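Local coordinates for hypothetical protein Atu0240 (Agrobacterium tumefaciens str. C58, PDB 2GAX), which is of unknown function but belongs to the DUF2000 family, which is grouped in the PTH2 (peptidyl-tRNA hydrolase) clan, at residues 13-16 with 17-20; 64-67 with 68-71; 93-96 with 97-101; 104-107 with 108-111. All coordinates share one frame; numbering follows the deposited sequence.

Contact 1. Residues 13-16 with 17-20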
ATOM      1  N   ASP A  13      -8.506   1.837 -12.496  1.00 35.59           N
ATOM      2  CA  ASP A  13      -9.946   1.836 -12.809  1.00 35.85           C
ATOM      3  C   ASP A  13     -10.896   1.852 -11.605  1.00 35.38           C
ATOM      4  O   ASP A  13     -12.118   1.878 -11.773  1.00 35.88           O
ATOM      5  CB  ASP A  13     -10.284   0.711 -13.792  1.00 36.31           C
ATOM      6  CG  ASP A  13     -10.088  -0.670 -13.201  1.00 38.09           C
ATOM      7  OD1 ASP A  13      -9.474  -0.790 -12.125  1.00 39.17           O
ATOM      8  OD2 ASP A  13     -10.543  -1.646 -13.830  1.00 40.02           O
ATOM      9  N   LEU A  14     -10.343   1.863 -10.394  1.00 34.07           N
ATOM     10  CA  LEU A  14     -11.162   1.912  -9.172  1.00 32.89           C
ATOM     11  C   LEU A  14     -11.897   3.247  -9.049  1.00 31.93           C
ATOM     12  O   LEU A  14     -11.368   4.287  -9.447  1.00 32.37           O
ATOM     13  CB  LEU A  14     -10.281   1.740  -7.939  1.00 32.50           C
ATOM     14  CG  LEU A  14      -9.512   0.443  -7.683  1.00 33.30           C
ATOM     15  CD1 LEU A  14      -8.665   0.615  -6.430  1.00 31.67           C
ATOM     16  CD2 LEU A  14     -10.429  -0.767  -7.516  1.00 34.30           C
ATOM     17  N   ALA A  15     -13.103   3.217  -8.487  1.00 30.55           N
ATOM     18  CA  ALA A  15     -13.780   4.450  -8.094  1.00 30.18           C
ATOM     19  C   ALA A  15     -12.900   5.182  -7.086  1.00 30.21           C
ATOM     20  O   ALA A  15     -12.040   4.565  -6.449  1.00 30.29           O
ATOM     21  CB  ALA A  15     -15.116   4.138  -7.486  1.00 30.20           C
ATOM     22  N   VAL A  16     -13.102   6.484  -6.938  1.00 29.35           N
ATOM     23  CA  VAL A  16     -12.304   7.278  -6.001  1.00 28.89           C
ATOM     24  C   VAL A  16     -12.494   6.799  -4.555  1.00 28.97           C
ATOM     25  O   VAL A  16     -11.516   6.644  -3.825  1.00 26.83           O
ATOM     26  CB  VAL A  16     -12.564   8.802  -6.151  1.00 29.39           C
ATOM     27  CG1 VAL A  16     -11.773   9.597  -5.126  1.00 29.41           C
ATOM     28  CG2 VAL A  16     -12.170   9.276  -7.546  1.00 30.17           C
ATOM     29  N   TRP A  17     -13.731   6.510  -4.157  1.00 28.64           N
ATOM     30  CA  TRP A  17     -13.950   5.959  -2.810  1.00 29.74           C
ATOM     31  C   TRP A  17     -13.188   4.638  -2.577  1.00 29.02           C
ATOM     32  O   TRP A  17     -12.677   4.412  -1.487  1.00 29.26           O
ATOM     33  CB  TRP A  17     -15.435   5.831  -2.471  1.00 30.69           C
ATOM     34  CG  TRP A  17     -16.124   4.645  -3.056  1.00 32.29           C
ATOM     35  CD1 TRP A  17     -16.834   4.603  -4.233  1.00 33.80           C
ATOM     36  CD2 TRP A  17     -16.202   3.329  -2.495  1.00 33.02           C
ATOM     37  NE1 TRP A  17     -17.338   3.341  -4.436  1.00 34.41           N
ATOM     38  CE2 TRP A  17     -16.966   2.540  -3.388  1.00 33.90           C
ATOM     39  CE3 TRP A  17     -15.698   2.737  -1.327  1.00 33.14           C
ATOM     40  CZ2 TRP A  17     -17.237   1.187  -3.150  1.00 33.49           C
ATOM     41  CZ3 TRP A  17     -15.955   1.390  -1.097  1.00 33.69           C
ATOM     42  CH2 TRP A  17     -16.724   0.631  -2.007  1.00 34.23           C
ATOM     43  N   GLN A  18     -13.097   3.801  -3.611  1.00 28.77           N
ATOM     44  CA  GLN A  18     -12.383   2.526  -3.536  1.00 28.40           C
ATOM     45  C   GLN A  18     -10.886   2.754  -3.370  1.00 27.62           C
ATOM     46  O   GLN A  18     -10.252   2.067  -2.574  1.00 26.91           O
ATOM     47  CB  GLN A  18     -12.670   1.634  -4.753  1.00 28.35           C
ATOM     48  CG  GLN A  18     -14.108   1.122  -4.834  1.00 29.14           C
ATOM     49  CD  GLN A  18     -14.386   0.333  -6.105  1.00 29.26           C
ATOM     50  OE1 GLN A  18     -13.998   0.733  -7.194  1.00 29.89           O
ATOM     51  NE2 GLN A  18     -15.061  -0.794  -5.964  1.00 32.44           N
ATOM     52  N   LYS A  19     -10.339   3.723  -4.105  1.00 26.55           N
ATOM     53  CA  LYS A  19      -8.917   4.072  -4.004  1.00 26.11           C
ATOM     54  C   LYS A  19      -8.572   4.529  -2.584  1.00 26.07           C
ATOM     55  O   LYS A  19      -7.527   4.148  -2.041  1.00 25.61           O
ATOM     56  CB  LYS A  19      -8.534   5.158  -5.014  1.00 26.76           C
ATOM     57  CG  LYS A  19      -8.548   4.684  -6.469  1.00 25.47           C
ATOM     58  CD  LYS A  19      -8.009   5.768  -7.407  1.00 26.47           C
ATOM     59  CE  LYS A  19      -8.040   5.288  -8.863  1.00 30.58           C
ATOM     60  NZ  LYS A  19      -7.719   6.399  -9.805  1.00 32.06           N
ATOM     61  N   LEU A  20      -9.469   5.321  -1.997  1.00 25.37           N
ATOM     62  CA  LEU A  20      -9.287   5.853  -0.642  1.00 25.07           C
ATOM     63  C   LEU A  20      -9.385   4.729   0.393  1.00 25.35           C
ATOM     64  O   LEU A  20      -8.498   4.603   1.247  1.00 24.65           O
ATOM     65  CB  LEU A  20     -10.277   6.981  -0.362  1.00 24.93           C
ATOM     66  CG  LEU A  20     -10.126   8.281  -1.185  1.00 23.91           C
ATOM     67  CD1 LEU A  20     -11.404   9.136  -1.200  1.00 26.38           C
ATOM     68  CD2 LEU A  20      -8.955   9.123  -0.761  1.00 24.24           C
TER
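W17 meets A15 through its indole: CD1 of W17 lies 3.7 Å from CB of A15. The W17 side chain leaves the helix with CG between the backbone N and the carbonyl carbon (chi1 79°). Here the CG methylene of its own neighbour Q18 sits over the centre of one face of the ring.

Q18 makes the main polar contact. Its chain runs out extended from CG and turns the amide back to the start of the helix. OE1 of Q18 accepts from the backbone N of A15 at 2.9 Å. The donor lies in the amide plane on a lone pair of OE1, and the N-H...O angle is 152°. The same oxygen is 3.6 Å from CB of A15, and it also rests near CA and CD2 of L14. Both L14 and Q18 touch F90 of a nearby loop.

K19 closes the first helical bond, from its N to A15 O at 3.0 Å. Its side chain crosses that of L14, with CG of K19 3.7 Å from CB of L14. The extended chain then passes L14 O and carries NZ to D12 and H134.

L20 repeats the helical step, with its N bonded to V16 O. CD1 of L20 lies 4.0 Å from CG1 of V16, and the two side chains run side by side on the exposed surface.

A15 is the N-cap and Q18 the third helical residue. The Q18-to-A15 bond is therefore half of a capping box, set where the loop after strand 4-11 enters helix 16-33.

Contact 2. Residues 64-67 with 68-71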
ATOM      1  N   ASP A  64      -2.399  -0.252 -14.588  1.00 34.96           N
ATOM      2  CA  ASP A  64      -3.360  -1.261 -15.025  1.00 35.45           C
ATOM      3  C   ASP A  64      -3.186  -2.619 -14.340  1.00 35.26           C
ATOM      4  O   ASP A  64      -2.163  -2.888 -13.706  1.00 35.34           O
ATOM      5  CB  ASP A  64      -3.287  -1.425 -16.547  1.00 35.72           C
ATOM      6  CG  ASP A  64      -1.914  -1.887 -17.018  1.00 37.59           C
ATOM      7  OD1 ASP A  64      -1.023  -1.028 -17.188  1.00 39.54           O
ATOM      8  OD2 ASP A  64      -1.727  -3.114 -17.207  1.00 39.44           O
ATOM      9  N   GLN A  65      -4.190  -3.477 -14.495  1.00 35.45           N
ATOM     10  CA  GLN A  65      -4.200  -4.794 -13.850  1.00 35.78           C
ATOM     11  C   GLN A  65      -2.924  -5.609 -14.062  1.00 35.92           C
ATOM     12  O   GLN A  65      -2.293  -6.050 -13.095  1.00 35.94           O
ATOM     13  CB  GLN A  65      -5.422  -5.601 -14.292  1.00 35.63           C
ATOM     14  CG  GLN A  65      -5.616  -6.902 -13.536  1.00 35.25           C
ATOM     15  CD  GLN A  65      -5.771  -6.698 -12.042  1.00 34.87           C
ATOM     16  OE1 GLN A  65      -4.789  -6.460 -11.322  1.00 37.04           O
ATOM     17  NE2 GLN A  65      -6.995  -6.830 -11.557  1.00 32.79           N
ATOM     18  N   GLU A  66      -2.533  -5.809 -15.322  1.00 36.21           N
ATOM     19  CA  GLU A  66      -1.373  -6.650 -15.595  1.00 36.67           C
ATOM     20  C   GLU A  66      -0.075  -5.996 -15.185  1.00 36.63           C
ATOM     21  O   GLU A  66       0.870  -6.690 -14.797  1.00 36.74           O
ATOM     22  CB  GLU A  66      -1.338  -7.135 -17.051  1.00 37.04           C
ATOM     23  CG  GLU A  66      -2.485  -8.099 -17.370  1.00 38.56           C
ATOM     24  CD  GLU A  66      -2.642  -9.188 -16.324  1.00 40.61           C
ATOM     25  OE1 GLU A  66      -1.663  -9.916 -16.054  1.00 41.57           O
ATOM     26  OE2 GLU A  66      -3.746  -9.311 -15.764  1.00 42.15           O
ATOM     27  N   ALA A  67      -0.030  -4.666 -15.229  1.00 36.29           N
ATOM     28  CA  ALA A  67       1.139  -3.957 -14.716  1.00 36.27           C
ATOM     29  C   ALA A  67       1.249  -4.060 -13.185  1.00 35.96           C
ATOM     30  O   ALA A  67       2.361  -4.133 -12.640  1.00 36.47           O
ATOM     31  CB  ALA A  67       1.147  -2.512 -15.162  1.00 36.10           C
ATOM     32  N   LEU A  68       0.106  -4.075 -12.500  1.00 35.44           N
ATOM     33  CA  LEU A  68       0.100  -4.240 -11.046  1.00 35.12           C
ATOM     34  C   LEU A  68       0.507  -5.662 -10.653  1.00 34.59           C
ATOM     35  O   LEU A  68       1.160  -5.866  -9.633  1.00 34.38           O
ATOM     36  CB  LEU A  68      -1.265  -3.848 -10.450  1.00 35.12           C
ATOM     37  CG  LEU A  68      -1.465  -3.627  -8.941  1.00 35.55           C
ATOM     38  CD1 LEU A  68      -0.388  -2.742  -8.314  1.00 36.90           C
ATOM     39  CD2 LEU A  68      -2.823  -3.015  -8.698  1.00 34.71           C
ATOM     40  N   ARG A  69       0.151  -6.637 -11.480  1.00 34.72           N
ATOM     41  CA  ARG A  69       0.599  -8.012 -11.285  1.00 34.90           C
ATOM     42  C   ARG A  69       2.126  -8.146 -11.291  1.00 35.19           C
ATOM     43  O   ARG A  69       2.684  -8.770 -10.389  1.00 34.99           O
ATOM     44  CB  ARG A  69      -0.009  -8.955 -12.331  1.00 34.87           C
ATOM     45  CG  ARG A  69       0.346 -10.421 -12.076  1.00 35.41           C
ATOM     46  CD  ARG A  69      -0.203 -11.348 -13.135  1.00 35.07           C
ATOM     47  NE  ARG A  69      -1.561 -10.978 -13.526  1.00 36.81           N
ATOM     48  CZ  ARG A  69      -2.649 -11.233 -12.806  1.00 36.12           C
ATOM     49  NH1 ARG A  69      -2.554 -11.867 -11.636  1.00 34.93           N
ATOM     50  NH2 ARG A  69      -3.837 -10.850 -13.259  1.00 34.69           N
ATOM     51  N   LYS A  70       2.801  -7.560 -12.287  1.00 35.14           N
ATOM     52  CA  LYS A  70       4.263  -7.664 -12.351  1.00 35.88           C
ATOM     53  C   LYS A  70       4.953  -6.965 -11.177  1.00 34.84           C
ATOM     54  O   LYS A  70       5.933  -7.479 -10.644  1.00 34.63           O
ATOM     55  CB  LYS A  70       4.834  -7.206 -13.706  1.00 35.96           C
ATOM     56  CG  LYS A  70       4.238  -5.926 -14.245  1.00 39.10           C
ATOM     57  CD  LYS A  70       5.085  -5.319 -15.390  1.00 38.72           C
ATOM     58  CE  LYS A  70       4.694  -3.842 -15.652  1.00 41.48           C
ATOM     59  NZ  LYS A  70       4.593  -3.003 -14.388  1.00 40.29           N
ATOM     60  N   ILE A  71       4.422  -5.810 -10.775  1.00 34.07           N
ATOM     61  CA  ILE A  71       4.888  -5.084  -9.584  1.00 33.71           C
ATOM     62  C   ILE A  71       4.778  -5.985  -8.347  1.00 33.85           C
ATOM     63  O   ILE A  71       5.736  -6.130  -7.581  1.00 33.55           O
ATOM     64  CB  ILE A  71       4.116  -3.746  -9.401  1.00 34.15           C
ATOM     65  CG1 ILE A  71       4.535  -2.748 -10.495  1.00 33.51           C
ATOM     66  CG2 ILE A  71       4.380  -3.156  -8.015  1.00 33.57           C
ATOM     67  CD1 ILE A  71       3.656  -1.497 -10.627  1.00 33.76           C
TER
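A67 and K70 form the tight part. K70 sends its CG off between the backbone N and the carbonyl carbon (chi1 44°), and a bend at chi4 curls the ammonium back. NZ of K70 then reaches A67 O at 3.1 Å and lies 3.6 Å from CB of A67. The same A67 O accepts I71 N at 3.2 Å, the two donors coming from opposite faces of the carbonyl plane. NZ has a further partner in K129 O. A67 itself is buried. L68 and I71 are buried too, and their side chains press on strands 4-11, 58-63 and 112-120.

The outer side is different. E66 is exposed and is gripped side-on by R69. NE of R69 bonds to OE1 of E66 at 2.7 Å, and NH2 of R69 to OE2 of E66 at 2.9 Å. Both bonds are nearly straight, and the carboxylate and guanidinium planes are 22° apart. One nitrogen to each oxygen limits rotation of both groups.

D64, also exposed, sits at the helix start. Its OD2 accepts from A67 N at 3.0 Å, met from above the carboxylate plane. This is an aspartate N-cap on helix 65-77, an amphipathic helix laid against the central mixed sheet.

Contact 3. Residues 93-96 with 97-101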
ATOM      1  N   GLY A  93     -16.716  -7.012   4.765  1.00 29.39           N
ATOM      2  CA  GLY A  93     -16.005  -6.119   5.644  1.00 29.59           C
ATOM      3  C   GLY A  93     -15.428  -6.845   6.841  1.00 29.37           C
ATOM      4  O   GLY A  93     -15.179  -6.218   7.873  1.00 29.98           O
ATOM      5  N   HIS A  94     -15.221  -8.161   6.713  1.00 29.01           N
ATOM      6  CA  HIS A  94     -14.752  -8.994   7.839  1.00 28.91           C
ATOM      7  C   HIS A  94     -13.333  -9.484   7.585  1.00 28.77           C
ATOM      8  O   HIS A  94     -13.067 -10.128   6.565  1.00 29.18           O
ATOM      9  CB  HIS A  94     -15.659 -10.214   8.063  1.00 28.94           C
ATOM     10  CG  HIS A  94     -17.080  -9.875   8.421  1.00 29.28           C
ATOM     11  ND1 HIS A  94     -17.414  -9.063   9.484  1.00 28.46           N
ATOM     12  CD2 HIS A  94     -18.252 -10.260   7.859  1.00 30.30           C
ATOM     13  CE1 HIS A  94     -18.729  -8.951   9.556  1.00 30.49           C
ATOM     14  NE2 HIS A  94     -19.261  -9.669   8.581  1.00 29.04           N
ATOM     15  N   ASP A  95     -12.436  -9.198   8.520  1.00 28.49           N
ATOM     16  CA  ASP A  95     -11.031  -9.606   8.401  1.00 28.75           C
ATOM     17  C   ASP A  95     -10.885 -11.116   8.132  1.00 28.10           C
ATOM     18  O   ASP A  95     -10.195 -11.506   7.189  1.00 28.85           O
ATOM     19  CB  ASP A  95     -10.244  -9.148   9.625  1.00 27.99           C
ATOM     20  CG  ASP A  95      -8.854  -9.745   9.683  1.00 29.25           C
ATOM     21  OD1 ASP A  95      -7.931  -9.240   9.002  1.00 28.29           O
ATOM     22  OD2 ASP A  95      -8.702 -10.731  10.418  1.00 30.89           O
ATOM     23  N   ALA A  96     -11.556 -11.954   8.921  1.00 28.26           N
ATOM     24  CA  ALA A  96     -11.500 -13.408   8.714  1.00 28.81           C
ATOM     25  C   ALA A  96     -11.909 -13.839   7.306  1.00 28.99           C
ATOM     26  O   ALA A  96     -11.243 -14.689   6.679  1.00 28.67           O
ATOM     27  CB  ALA A  96     -12.341 -14.143   9.776  1.00 29.10           C
ATOM     28  N   ALA A  97     -13.005 -13.252   6.817  1.00 28.51           N
ATOM     29  CA  ALA A  97     -13.525 -13.572   5.481  1.00 28.39           C
ATOM     30  C   ALA A  97     -12.590 -13.110   4.388  1.00 27.99           C
ATOM     31  O   ALA A  97     -12.349 -13.843   3.419  1.00 28.06           O
ATOM     32  CB  ALA A  97     -14.944 -12.967   5.283  1.00 28.46           C
ATOM     33  N   ASN A  98     -12.045 -11.902   4.538  1.00 27.37           N
ATOM     34  CA  ASN A  98     -11.128 -11.357   3.536  1.00 27.96           C
ATOM     35  C   ASN A  98      -9.781 -12.061   3.493  1.00 28.06           C
ATOM     36  O   ASN A  98      -9.246 -12.307   2.401  1.00 28.65           O
ATOM     37  CB  ASN A  98     -10.982  -9.855   3.709  1.00 27.75           C
ATOM     38  CG  ASN A  98     -12.239  -9.130   3.294  1.00 29.58           C
ATOM     39  OD1 ASN A  98     -13.102  -9.731   2.644  1.00 29.81           O
ATOM     40  ND2 ASN A  98     -12.370  -7.855   3.679  1.00 29.11           N
ATOM     41  N   ARG A  99      -9.266 -12.420   4.666  1.00 28.67           N
ATOM     42  CA  ARG A  99      -8.055 -13.258   4.730  1.00 28.76           C
ATOM     43  C   ARG A  99      -8.320 -14.622   4.094  1.00 28.89           C
ATOM     44  O   ARG A  99      -7.461 -15.151   3.388  1.00 27.41           O
ATOM     45  CB  ARG A  99      -7.525 -13.393   6.151  1.00 29.46           C
ATOM     46  CG  ARG A  99      -6.782 -12.152   6.645  1.00 28.80           C
ATOM     47  CD  ARG A  99      -6.052 -12.403   7.950  1.00 30.69           C
ATOM     48  NE  ARG A  99      -6.967 -12.664   9.054  1.00 29.01           N
ATOM     49  CZ  ARG A  99      -7.251 -13.875   9.540  1.00 31.07           C
ATOM     50  NH1 ARG A  99      -6.696 -14.968   9.036  1.00 30.08           N
ATOM     51  NH2 ARG A  99      -8.114 -13.999  10.543  1.00 31.76           N
ATOM     52  N   GLN A 100      -9.532 -15.149   4.295  1.00 29.36           N
ATOM     53  CA  GLN A 100      -9.945 -16.422   3.670  1.00 30.57           C
ATOM     54  C   GLN A 100      -9.941 -16.353   2.150  1.00 30.50           C
ATOM     55  O   GLN A 100      -9.298 -17.176   1.502  1.00 30.24           O
ATOM     56  CB  GLN A 100     -11.316 -16.898   4.193  1.00 30.77           C
ATOM     57  CG  GLN A 100     -11.774 -18.271   3.674  1.00 34.98           C
ATOM     58  CD  GLN A 100     -11.215 -19.432   4.484  1.00 41.68           C
ATOM     59  OE1 GLN A 100     -10.256 -20.097   4.068  1.00 45.73           O
ATOM     60  NE2 GLN A 100     -11.802 -19.673   5.658  1.00 43.05           N
ATOM     61  N   VAL A 101     -10.652 -15.373   1.581  1.00 30.16           N
ATOM     62  CA  VAL A 101     -10.712 -15.212   0.125  1.00 30.22           C
ATOM     63  C   VAL A 101      -9.341 -14.876  -0.473  1.00 29.76           C
ATOM     64  O   VAL A 101      -8.991 -15.355  -1.547  1.00 28.77           O
ATOM     65  CB  VAL A 101     -11.797 -14.180  -0.324  1.00 30.12           C
ATOM     66  CG1 VAL A 101     -11.284 -12.752  -0.257  1.00 31.27           C
ATOM     67  CG2 VAL A 101     -12.251 -14.488  -1.730  1.00 32.15           C
TER
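D95 and R99 face each other one turn apart, in an i to i+4 salt bridge along the surface of helix 95-102. The two side chains cross at a slant, and their carboxylate and guanidinium planes are 44° apart. They do not form a flat two-oxygen pair. Instead a single oxygen takes both bonds. NE of R99 donates to OD2 of D95 at 2.9 Å, with an N-H...O angle of 163°. NH2 of R99 adds a weak bond to the same OD2 at 3.3 Å. OD2 lies near the guanidinium plane, but NE meets it from above the plane of the carboxylate.

Torsions on both sides bring the groups together. D95 has CG opposite its backbone N. R99 bends at chi3 (-66°), which swings the guanidinium back along the helix. One face of that group then lies over CA of A96, with NH2 of R99 3.9 Å from it. The whole pair is exposed, so solvent probably screens its charges.

The other side of the turn holds less. H94 is the N-cap, and its CB touches CB of A97 at 4.0 Å. The imidazole leads away from the helix. H94 O accepts the first helical bond from N98 N at 2.9 Å, and A96 O accepts from Q100 N at the next level but one. The N98 amide lies close to the same H94 carbonyl, CG of N98 being 3.5 Å from H94 O. Its polar end is engaged elsewhere: OD1 of N98 is hydrogen-bonded to T92 OG1, the same hydroxyl that is bonded to H94 N.

Contact 4. Residues 104-107 with 108-111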
ATOM      1  N   HIS A 104      -7.350 -17.756  -1.531  1.00 32.41           N
ATOM      2  CA  HIS A 104      -7.864 -18.492  -2.696  1.00 32.98           C
ATOM      3  C   HIS A 104      -7.139 -18.144  -3.986  1.00 33.20           C
ATOM      4  O   HIS A 104      -7.394 -18.764  -5.030  1.00 33.86           O
ATOM      5  CB  HIS A 104      -9.377 -18.276  -2.869  1.00 33.24           C
ATOM      6  CG  HIS A 104     -10.198 -18.851  -1.754  1.00 34.19           C
ATOM      7  ND1 HIS A 104     -11.543 -18.596  -1.614  1.00 37.05           N
ATOM      8  CD2 HIS A 104      -9.857 -19.655  -0.718  1.00 35.20           C
ATOM      9  CE1 HIS A 104     -12.000 -19.228  -0.547  1.00 37.42           C
ATOM     10  NE2 HIS A 104     -10.999 -19.883   0.012  1.00 36.94           N
ATOM     11  N   PHE A 105      -6.238 -17.159  -3.918  1.00 32.77           N
ATOM     12  CA  PHE A 105      -5.496 -16.694  -5.084  1.00 31.93           C
ATOM     13  C   PHE A 105      -3.993 -16.674  -4.866  1.00 32.48           C
ATOM     14  O   PHE A 105      -3.508 -16.625  -3.728  1.00 32.27           O
ATOM     15  CB  PHE A 105      -5.990 -15.305  -5.537  1.00 32.28           C
ATOM     16  CG  PHE A 105      -7.461 -15.267  -5.841  1.00 29.50           C
ATOM     17  CD1 PHE A 105      -7.918 -15.471  -7.138  1.00 31.29           C
ATOM     18  CD2 PHE A 105      -8.390 -15.079  -4.823  1.00 29.64           C
ATOM     19  CE1 PHE A 105      -9.299 -15.454  -7.422  1.00 30.45           C
ATOM     20  CE2 PHE A 105      -9.777 -15.071  -5.094  1.00 28.44           C
ATOM     21  CZ  PHE A 105     -10.216 -15.275  -6.387  1.00 29.87           C
ATOM     22  N   SER A 106      -3.273 -16.703  -5.986  1.00 32.66           N
ATOM     23  CA  SER A 106      -1.818 -16.672  -6.021  1.00 33.72           C
ATOM     24  C   SER A 106      -1.445 -15.481  -6.921  1.00 33.58           C
ATOM     25  O   SER A 106      -2.322 -14.934  -7.578  1.00 33.48           O
ATOM     26  CB  SER A 106      -1.302 -17.987  -6.602  1.00 33.68           C
ATOM     27  OG  SER A 106      -1.758 -18.127  -7.942  1.00 36.30           O
ATOM     28  N   PRO A 107      -0.168 -15.041  -6.926  1.00 34.06           N
ATOM     29  CA  PRO A 107       0.203 -13.875  -7.747  1.00 34.93           C
ATOM     30  C   PRO A 107      -0.128 -13.987  -9.238  1.00 35.85           C
ATOM     31  O   PRO A 107      -0.414 -12.968  -9.876  1.00 35.52           O
ATOM     32  CB  PRO A 107       1.714 -13.758  -7.536  1.00 35.35           C
ATOM     33  CG  PRO A 107       1.938 -14.375  -6.208  1.00 34.41           C
ATOM     34  CD  PRO A 107       0.975 -15.526  -6.135  1.00 34.21           C
ATOM     35  N   ASP A 108      -0.098 -15.200  -9.793  1.00 36.56           N
ATOM     36  CA  ASP A 108      -0.470 -15.361 -11.202  1.00 37.97           C
ATOM     37  C   ASP A 108      -1.990 -15.287 -11.475  1.00 37.68           C
ATOM     38  O   ASP A 108      -2.399 -15.101 -12.620  1.00 38.50           O
ATOM     39  CB  ASP A 108       0.171 -16.617 -11.830  1.00 38.99           C
ATOM     40  CG  ASP A 108      -0.343 -17.920 -11.230  1.00 42.11           C
ATOM     41  OD1 ASP A 108      -0.313 -18.081  -9.989  1.00 45.34           O
ATOM     42  OD2 ASP A 108      -0.750 -18.812 -12.013  1.00 46.39           O
ATOM     43  N   THR A 109      -2.816 -15.421 -10.438  1.00 37.02           N
ATOM     44  CA  THR A 109      -4.277 -15.429 -10.622  1.00 36.43           C
ATOM     45  C   THR A 109      -5.039 -14.318  -9.893  1.00 36.09           C
ATOM     46  O   THR A 109      -6.231 -14.106 -10.169  1.00 35.71           O
ATOM     47  CB  THR A 109      -4.925 -16.767 -10.205  1.00 36.52           C
ATOM     48  OG1 THR A 109      -4.962 -16.867  -8.778  1.00 36.46           O
ATOM     49  CG2 THR A 109      -4.195 -17.960 -10.800  1.00 36.47           C
ATOM     50  N   ALA A 110      -4.378 -13.620  -8.969  1.00 34.66           N
ATOM     51  CA  ALA A 110      -5.064 -12.592  -8.180  1.00 34.04           C
ATOM     52  C   ALA A 110      -5.468 -11.368  -9.017  1.00 33.65           C
ATOM     53  O   ALA A 110      -4.832 -11.050 -10.034  1.00 34.48           O
ATOM     54  CB  ALA A 110      -4.224 -12.173  -6.971  1.00 33.33           C
ATOM     55  N   LYS A 111      -6.538 -10.695  -8.594  1.00 32.57           N
ATOM     56  CA  LYS A 111      -6.886  -9.397  -9.170  1.00 31.63           C
ATOM     57  C   LYS A 111      -6.519  -8.339  -8.138  1.00 30.39           C
ATOM     58  O   LYS A 111      -7.360  -7.891  -7.378  1.00 29.65           O
ATOM     59  CB  LYS A 111      -8.368  -9.319  -9.538  1.00 32.23           C
ATOM     60  CG  LYS A 111      -8.785 -10.285 -10.626  1.00 34.70           C
ATOM     61  CD  LYS A 111     -10.307 -10.466 -10.653  1.00 39.29           C
ATOM     62  CE  LYS A 111     -10.776 -10.969 -12.014  1.00 41.14           C
ATOM     63  NZ  LYS A 111     -11.884 -11.968 -11.886  1.00 43.83           N
TER
HETATM   64  O   HOH W   1      -5.699 -19.258  -7.933  1.00 64.14           O
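S106 and D108 are joined by a short bond: OG of S106 donates to OD1 of D108 at 2.5 Å. The hydroxyl meets OD1 from above the carboxylate plane. Both side chains stand up between their own backbone N and carbonyl carbon (chi1 63° for S106 and 66° for D108), which brings them to the same side of the turn. A second bond to a side chain starts from the S106 backbone. S106 N donates to OG1 of T109 at 3.3 Å, and this bond is almost perfectly straight.

The backbone sets these groups in place. S106 O accepts T109 N at 2.9 Å and A110 N at 2.8 Å. The first donor lies well above the carbonyl plane, while the second comes nearly end-on to the oxygen. With P107 and D108 at its corners, S106-T109 is a type I beta turn, and the A110 bond widens it into an alpha turn. The turn leads from helix 95-102 into strand 112-120.

F105 flanks it. Its CB touches CB of A110 at 3.9 Å, and the edge of its ring, at CD1, is 3.7 Å from OG1 of T109. A water lies 2.6 Å from that same OG1 and bonds weakly to H104 O.

Further out, F105 and the buried A110 rest on I86 of strand 83-86. P107 leans on H72 and L76 of helix 65-77. R69 NH1 from that helix is hydrogen-bonded to both P107 O and A110 O.

In the fold
All four contacts are local and join residues close in sequence, three at helix starts and one at a turn. Contact 2 lies partly in the core, with an apolar side on the sheet. Contacts 1, 3 and 4 are at the surface, and contact 3, its centre about 18 Å from the chain centre, has no buried residue. Contacts 2 and 3 share acid-arginine pairs, two-pronged in the first and gathered on one oxygen in the second. Contact 1 uses a side-chain amide oxygen; contact 4 uses hydroxyls, one of them bonded to a carboxylate. Only contacts 2 and 4 touch apart from chain neighbours, chiefly through R69. Contacts 3 and 4 adjoin in sequence. Contact 1 stands apart, its nearest atoms about 6 Å from contact 2.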